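Local structure of ORF 37 (Human herpesvirus 8 type M, 3FHD) at residues 106-109 / 110-114; 86-89 / 90-94; 127-130 / 131-134. The protein processes non-linear or branched viral DNA intermediates as an endonuclease and exonuclease of the PD-(D/E)XK superfamily, acting on double- and single-stranded DNA. All coordinates share one frame; numbering follows the deposited sequence.

Contact 1 (106-109 / 110-114); sequences CNFF and VDRVF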
loop_
_atom_site.group_PDB
_atom_site.type_symbol
_atom_site.label_atom_id
_atom_site.label_comp_id
_atom_site.label_asym_id
_atom_site.label_seq_id
_atom_site.Cartn_x
_atom_site.Cartn_y
_atom_site.Cartn_z
ATOM N N CYS A 106 17.403 -16.281 0.613
ATOM C CA CYS A 106 17.768 -17.658 0.822
ATOM C C CYS A 106 19.136 -17.766 1.531
ATOM O O CYS A 106 19.294 -18.556 2.467
ATOM C CB CYS A 106 17.737 -18.383 -0.543
ATOM S SG CYS A 106 17.881 -20.153 -0.533
ATOM N N ASN A 107 20.111 -16.946 1.122
ATOM C CA ASN A 107 21.432 -16.969 1.746
ATOM C C ASN A 107 21.348 -16.693 3.233
ATOM O O ASN A 107 22.025 -17.350 4.009
ATOM C CB ASN A 107 22.374 -15.953 1.106
ATOM C CG ASN A 107 22.875 -16.402 -0.258
ATOM O OD1 ASN A 107 22.821 -17.578 -0.590
ATOM N ND2 ASN A 107 23.366 -15.454 -1.053
ATOM N N PHE A 108 20.519 -15.717 3.607
ATOM C CA PHE A 108 20.350 -15.335 5.015
ATOM C C PHE A 108 19.749 -16.450 5.885
ATOM O O PHE A 108 20.251 -16.710 6.987
ATOM C CB PHE A 108 19.533 -14.050 5.169
ATOM C CG PHE A 108 19.475 -13.530 6.609
ATOM C CD1 PHE A 108 20.504 -12.719 7.120
ATOM C CD2 PHE A 108 18.409 -13.862 7.444
ATOM C CE1 PHE A 108 20.460 -12.248 8.447
ATOM C CE2 PHE A 108 18.357 -13.406 8.769
ATOM C CZ PHE A 108 19.380 -12.592 9.274
ATOM N N PHE A 109 18.682 -17.092 5.405
ATOM C CA PHE A 109 18.113 -18.233 6.094
ATOM C C PHE A 109 19.173 -19.283 6.306
ATOM O O PHE A 109 19.437 -19.698 7.435
ATOM C CB PHE A 109 16.977 -18.868 5.269
ATOM C CG PHE A 109 15.618 -18.230 5.475
ATOM C CD1 PHE A 109 14.896 -18.443 6.651
ATOM C CD2 PHE A 109 15.043 -17.441 4.456
ATOM C CE1 PHE A 109 13.629 -17.843 6.811
ATOM C CE2 PHE A 109 13.780 -16.855 4.604
ATOM C CZ PHE A 109 13.077 -17.049 5.765
ATOM N N VAL A 110 19.789 -19.718 5.214
ATOM C CA VAL A 110 20.794 -20.787 5.307
ATOM C C VAL A 110 21.940 -20.433 6.276
ATOM O O VAL A 110 22.277 -21.224 7.174
ATOM C CB VAL A 110 21.282 -21.241 3.910
ATOM C CG1 VAL A 110 22.479 -22.211 4.010
ATOM C CG2 VAL A 110 20.144 -21.903 3.141
ATOM N N ASP A 111 22.512 -19.241 6.139
ATOM C CA ASP A 111 23.649 -18.856 6.977
ATOM C C ASP A 111 23.326 -18.462 8.430
ATOM O O ASP A 111 24.093 -18.782 9.339
ATOM C CB ASP A 111 24.430 -17.716 6.330
ATOM C CG ASP A 111 25.056 -18.104 4.996
ATOM O OD1 ASP A 111 25.562 -19.239 4.861
ATOM O OD2 ASP A 111 25.057 -17.251 4.082
ATOM N N ARG A 112 22.235 -17.731 8.650
ATOM C CA ARG A 112 21.982 -17.125 9.958
ATOM C C ARG A 112 20.855 -17.812 10.724
ATOM O O ARG A 112 20.757 -17.678 11.940
ATOM C CB ARG A 112 21.644 -15.636 9.812
ATOM C CG ARG A 112 22.767 -14.758 9.225
ATOM C CD ARG A 112 23.989 -14.772 10.143
ATOM N NE ARG A 112 25.229 -14.571 9.403
ATOM C CZ ARG A 112 26.440 -14.761 9.917
ATOM N NH1 ARG A 112 27.515 -14.535 9.167
ATOM N NH2 ARG A 112 26.585 -15.169 11.182
ATOM N N VAL A 113 19.986 -18.511 10.014
ATOM C CA VAL A 113 18.820 -19.125 10.661
ATOM C C VAL A 113 19.009 -20.644 10.767
ATOM O O VAL A 113 18.549 -21.242 11.735
ATOM C CB VAL A 113 17.469 -18.746 9.942
ATOM C CG1 VAL A 113 16.222 -19.399 10.617
ATOM C CG2 VAL A 113 17.281 -17.224 9.856
ATOM N N PHE A 114 19.669 -21.251 9.775
ATOM C CA PHE A 114 19.745 -22.724 9.670
ATOM C C PHE A 114 21.105 -23.270 10.092
ATOM O O PHE A 114 21.387 -24.443 9.868
ATOM C CB PHE A 114 19.459 -23.235 8.242
ATOM C CG PHE A 114 18.098 -22.881 7.684
ATOM C CD1 PHE A 114 17.049 -22.432 8.495
ATOM C CD2 PHE A 114 17.849 -23.093 6.319
ATOM C CE1 PHE A 114 15.792 -22.122 7.944
ATOM C CE2 PHE A 114 16.589 -22.796 5.753
ATOM C CZ PHE A 114 15.569 -22.310 6.552
#
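F109 and F114 form the apolar centre, CD1 of F109 lying 3.9 Å from F114 CZ. Their planes are inclined at 35°, an oblique pair. CB of F109 stands over one face of the F114 ring as a CH-pi donor. V113 closes in with CG2, which meets F109 CD1 at 4.2 Å and F108 CE2 at 4.1 Å. F108, the residue before F109, points to another side of the helix. With its CG anti to the backbone N (chi1 -173°), the ring is swung along the next turn and takes R112 on one face: R112 CB lies 3.9 Å from the centroid of the F108 ring, a CH-pi contact, and R112 CG comes to 3.5 Å from F108 CE1. Beyond CG the arginine chain bends at chi2 and its guanidinium leaves for the surface. Outside the segment, Y90 meets both F109 and F114 edge-to-face, while F108 packs on H139 and I140 of helix 134-147.

Toward the polar edge, D111 N and R112 N bond to N107 O and F108 O, and the exposed carboxylate of D111 stays beside N107 O, OD2 3.0 Å from it, two acceptors without a bond. F109 O takes two donors, V113 N at 2.9 Å and F114 N at 2.8 Å. That shared carbonyl, with its i to i+5 bond, marks the wider pi-type turn near the C-terminal end of helix 104-113.

Contact 2 (86-89 / 90-94); sequences MAYN and YFLFS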
loop_
_atom_site.group_PDB
_atom_site.type_symbol
_atom_site.label_atom_id
_atom_site.label_comp_id
_atom_site.label_asym_id
_atom_site.label_seq_id
_atom_site.Cartn_x
_atom_site.Cartn_y
_atom_site.Cartn_z
ATOM N N MET A 86 7.390 -17.352 7.749
ATOM C CA MET A 86 8.863 -17.334 7.566
ATOM C C MET A 86 9.320 -18.579 6.802
ATOM O O MET A 86 10.086 -18.466 5.848
ATOM C CB MET A 86 9.605 -17.237 8.917
ATOM C CG MET A 86 9.565 -15.843 9.553
ATOM S SD MET A 86 10.188 -14.488 8.519
ATOM C CE MET A 86 8.892 -13.370 8.831
ATOM N N ALA A 87 8.794 -19.750 7.185
ATOM C CA ALA A 87 9.067 -21.033 6.481
ATOM C C ALA A 87 8.685 -20.943 4.992
ATOM O O ALA A 87 9.476 -21.322 4.110
ATOM C CB ALA A 87 8.289 -22.178 7.145
ATOM N N TYR A 88 7.471 -20.466 4.725
ATOM C CA TYR A 88 7.013 -20.202 3.345
ATOM C C TYR A 88 7.959 -19.267 2.588
ATOM O O TYR A 88 8.325 -19.568 1.439
ATOM C CB TYR A 88 5.595 -19.590 3.337
ATOM C CG TYR A 88 5.215 -18.993 1.983
ATOM C CD1 TYR A 88 5.012 -19.810 0.877
ATOM C CD2 TYR A 88 5.106 -17.602 1.821
ATOM C CE1 TYR A 88 4.686 -19.268 -0.396
ATOM C CE2 TYR A 88 4.803 -17.040 0.557
ATOM C CZ TYR A 88 4.569 -17.892 -0.530
ATOM O OH TYR A 88 4.270 -17.345 -1.761
ATOM N N ASN A 89 8.342 -18.139 3.211
ATOM C CA ASN A 89 9.278 -17.193 2.557
ATOM C C ASN A 89 10.550 -17.924 2.106
ATOM O O ASN A 89 11.043 -17.729 0.997
ATOM C CB ASN A 89 9.651 -16.018 3.464
ATOM C CG ASN A 89 8.638 -14.844 3.367
ATOM O OD1 ASN A 89 8.979 -13.755 2.908
ATOM N ND2 ASN A 89 7.407 -15.083 3.758
ATOM N N TYR A 90 11.086 -18.773 2.972
ATOM C CA TYR A 90 12.264 -19.546 2.592
ATOM C C TYR A 90 12.048 -20.401 1.340
ATOM O O TYR A 90 12.817 -20.302 0.386
ATOM C CB TYR A 90 12.792 -20.401 3.760
ATOM C CG TYR A 90 13.862 -21.352 3.266
ATOM C CD1 TYR A 90 15.142 -20.874 2.912
ATOM C CD2 TYR A 90 13.603 -22.716 3.134
ATOM C CE1 TYR A 90 16.127 -21.746 2.435
ATOM C CE2 TYR A 90 14.607 -23.604 2.664
ATOM C CZ TYR A 90 15.842 -23.107 2.324
ATOM O OH TYR A 90 16.825 -23.980 1.882
ATOM N N PHE A 91 11.020 -21.245 1.341
ATOM C CA PHE A 91 10.720 -22.094 0.172
ATOM C C PHE A 91 10.444 -21.282 -1.088
ATOM O O PHE A 91 10.876 -21.671 -2.200
ATOM C CB PHE A 91 9.531 -23.026 0.470
ATOM C CG PHE A 91 9.883 -24.160 1.426
ATOM C CD1 PHE A 91 10.662 -25.222 0.994
ATOM C CD2 PHE A 91 9.477 -24.118 2.750
ATOM C CE1 PHE A 91 11.031 -26.270 1.876
ATOM C CE2 PHE A 91 9.813 -25.142 3.641
ATOM C CZ PHE A 91 10.605 -26.234 3.194
ATOM N N LEU A 92 9.677 -20.202 -0.932
ATOM C CA LEU A 92 9.371 -19.303 -2.046
ATOM C C LEU A 92 10.668 -18.765 -2.681
ATOM O O LEU A 92 10.891 -18.892 -3.868
ATOM C CB LEU A 92 8.517 -18.112 -1.561
ATOM C CG LEU A 92 8.254 -17.077 -2.671
ATOM C CD1 LEU A 92 7.656 -17.730 -3.957
ATOM C CD2 LEU A 92 7.373 -15.995 -2.137
ATOM N N PHE A 93 11.486 -18.100 -1.877
ATOM C CA PHE A 93 12.719 -17.522 -2.381
ATOM C C PHE A 93 13.807 -18.530 -2.768
ATOM O O PHE A 93 14.583 -18.252 -3.679
ATOM C CB PHE A 93 13.231 -16.398 -1.478
ATOM C CG PHE A 93 12.482 -15.099 -1.686
ATOM C CD1 PHE A 93 12.978 -14.138 -2.576
ATOM C CD2 PHE A 93 11.256 -14.872 -1.055
ATOM C CE1 PHE A 93 12.294 -12.938 -2.794
ATOM C CE2 PHE A 93 10.537 -13.672 -1.262
ATOM C CZ PHE A 93 11.055 -12.697 -2.158
ATOM N N SER A 94 13.823 -19.708 -2.160
ATOM C CA SER A 94 14.710 -20.755 -2.681
ATOM C C SER A 94 14.309 -21.091 -4.130
ATOM O O SER A 94 15.178 -21.306 -4.985
ATOM C CB SER A 94 14.690 -22.024 -1.816
ATOM O OG SER A 94 15.687 -22.919 -2.283
#
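Y88 and L92, one turn apart, make the main side-chain contact. L92 CB sits over one face of the tyrosine ring, 4.3 Å from its centroid, and L92 CD2 reaches past the rim to 3.4 Å from Y88 OH. CG of Y88 is anti to its own nitrogen (chi1 166°), which sends the ring toward the next turn, where it crosses the leucine obliquely. Two phenylalanines use carbonyls of the preceding turn instead: F93 turns its edge to N89 O, which lies in the ring plane 3.5 Å from F93 CD2, and F91 CD2 comes within 3.1 Å of A87 O. The same two carbonyls serve the backbone, F93 N bonding to N89 O at 2.9 Å and F91 N to A87 O at 3.2 Å, as in a regular alpha-helix.

The second shell fixes the polar ends. Y88 OH bonds to L57 O, Y90 OH to L119 O, and N89 OD1 to Q231 NE2. Around them, V125 touches A87, Y90 and F91, and V144 touches N89 and F93. Buried as they are, Y88, N89 and Y90 thus have their polar ends satisfied: the two hydroxyls and N89 OD1 join helix 83-100 to other parts of the chain, while N89 ND2 bonds back within the helix, to R85 O.

Contact 3 (127-130 / 131-134); sequences AACS and QMNA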
loop_
_atom_site.group_PDB
_atom_site.type_symbol
_atom_site.label_atom_id
_atom_site.label_comp_id
_atom_site.label_asym_id
_atom_site.label_seq_id
_atom_site.Cartn_x
_atom_site.Cartn_y
_atom_site.Cartn_z
ATOM N N ALA A 127 10.976 -25.624 12.228
ATOM C CA ALA A 127 11.612 -25.587 13.539
ATOM C C ALA A 127 12.637 -24.430 13.628
ATOM O O ALA A 127 12.619 -23.649 14.572
ATOM C CB ALA A 127 12.242 -26.914 13.867
ATOM N N ALA A 128 13.492 -24.316 12.624
ATOM C CA ALA A 128 14.513 -23.255 12.577
ATOM C C ALA A 128 13.872 -21.860 12.498
ATOM O O ALA A 128 14.337 -20.903 13.154
ATOM C CB ALA A 128 15.461 -23.479 11.395
ATOM N N CYS A 129 12.827 -21.739 11.680
ATOM C CA CYS A 129 12.038 -20.496 11.624
ATOM C C CYS A 129 11.360 -20.186 12.952
ATOM O O CYS A 129 11.308 -19.032 13.360
ATOM C CB CYS A 129 11.023 -20.534 10.484
ATOM S SG CYS A 129 11.852 -20.435 8.894
ATOM N N SER A 130 10.874 -21.224 13.646
ATOM C CA SER A 130 10.279 -21.026 14.959
ATOM C C SER A 130 11.265 -20.444 15.977
ATOM O O SER A 130 10.846 -19.858 16.995
ATOM C CB SER A 130 9.715 -22.345 15.494
ATOM O OG SER A 130 8.860 -22.066 16.589
ATOM N N GLN A 131 12.563 -20.623 15.713
ATOM C CA GLN A 131 13.636 -20.226 16.639
ATOM C C GLN A 131 14.244 -18.850 16.294
ATOM O O GLN A 131 15.177 -18.382 16.966
ATOM C CB GLN A 131 14.723 -21.320 16.667
ATOM C CG GLN A 131 14.290 -22.620 17.341
ATOM C CD GLN A 131 15.185 -23.815 16.990
ATOM O OE1 GLN A 131 16.370 -23.656 16.687
ATOM N NE2 GLN A 131 14.613 -25.023 17.042
ATOM N N MET A 132 13.717 -18.198 15.254
ATOM C CA MET A 132 14.192 -16.855 14.869
ATOM C C MET A 132 13.802 -15.800 15.899
ATOM O O MET A 132 12.774 -15.913 16.523
ATOM C CB MET A 132 13.619 -16.420 13.512
ATOM C CG MET A 132 13.986 -17.297 12.345
ATOM S SD MET A 132 13.118 -16.762 10.833
ATOM C CE MET A 132 14.053 -15.267 10.476
ATOM N N ASN A 133 14.638 -14.780 16.073
ATOM C CA ASN A 133 14.255 -13.619 16.866
ATOM C C ASN A 133 13.593 -12.546 15.962
ATOM O O ASN A 133 13.558 -12.714 14.732
ATOM C CB ASN A 133 15.444 -13.079 17.666
ATOM C CG ASN A 133 16.617 -12.650 16.795
ATOM O OD1 ASN A 133 16.474 -11.853 15.880
ATOM N ND2 ASN A 133 17.803 -13.125 17.133
ATOM N N ALA A 134 13.058 -11.483 16.576
ATOM C CA ALA A 134 12.265 -10.481 15.843
ATOM C C ALA A 134 13.161 -9.685 14.895
ATOM O O ALA A 134 12.691 -9.249 13.831
ATOM C CB ALA A 134 11.517 -9.536 16.838
#
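The side-chain amide of Q131 lies across A127 O, with the carbonyl oxygen over one face of the group, 3.5 Å from Q131 CD and displaced to the side between CG and NE2. NE2 is also 3.5 Å from A127 O, but its hydrogens lie in the amide plane and the oxygen stands above it, so no hydrogen bond forms. At the amide's end, Q131 NE2 is 4.4 Å from A127 CB. The chain runs extended past CG (chi2 162°), which lays the group back along the last helical turn. The two backbone bonds are also out of plane, with each donor above the carbonyl plane of its acceptor: Q131 N bonds to A128 O at 3.1 Å, 71° out of that plane, and M132 N meets C129 O at 3.2 Å from a comparable height. Neither donor therefore approaches on a lone pair, although the second bond is fairly straight at its hydrogen (165°).

M132 folds back under this end of the helix. Its CG is 3.3 Å from C129 O, and its sulfur, SD, reaches 4.3 Å from C129 CB; the bend at chi3 then turns the terminal methyl CE. The buried M132 side chain touches V113, M86, R137 and I140, while Q131 and S130 stay at the surface.

Both bonds span three residues, and they tighten the chain as helix 122-130 gives way to a loop. The backbone at M132 turns extended, and N133 follows at the N-cap of the next helix, with its OD1 accepting from Q136 N. A tightened final turn, an apolar residue tucked inward and an asparagine N-cap together make a short corner between consecutive helices, 122-130 and 134-147.

How the contacts relate
Contact 2 is the buried member of the three, while contacts 1 and 3 are each partly at the surface. They lie in the neighbouring helices 83-100, 104-113 and 122-130 with the loop that follows, away from the magnesium site. The contacts touch one another: C106 of contact 1 packs on Y90, F114 meets A128, and C129 SG lies against the backbone at M86 and A87. Their chemistry follows their place. Mid-helix, contact 2 has regular i to i+4 bonds and aromatic packing; contact 1 shows a widened turn near its helix's end; contact 3 has three-residue bonds leading into a loop, and methionine replaces rings as its inward-facing group.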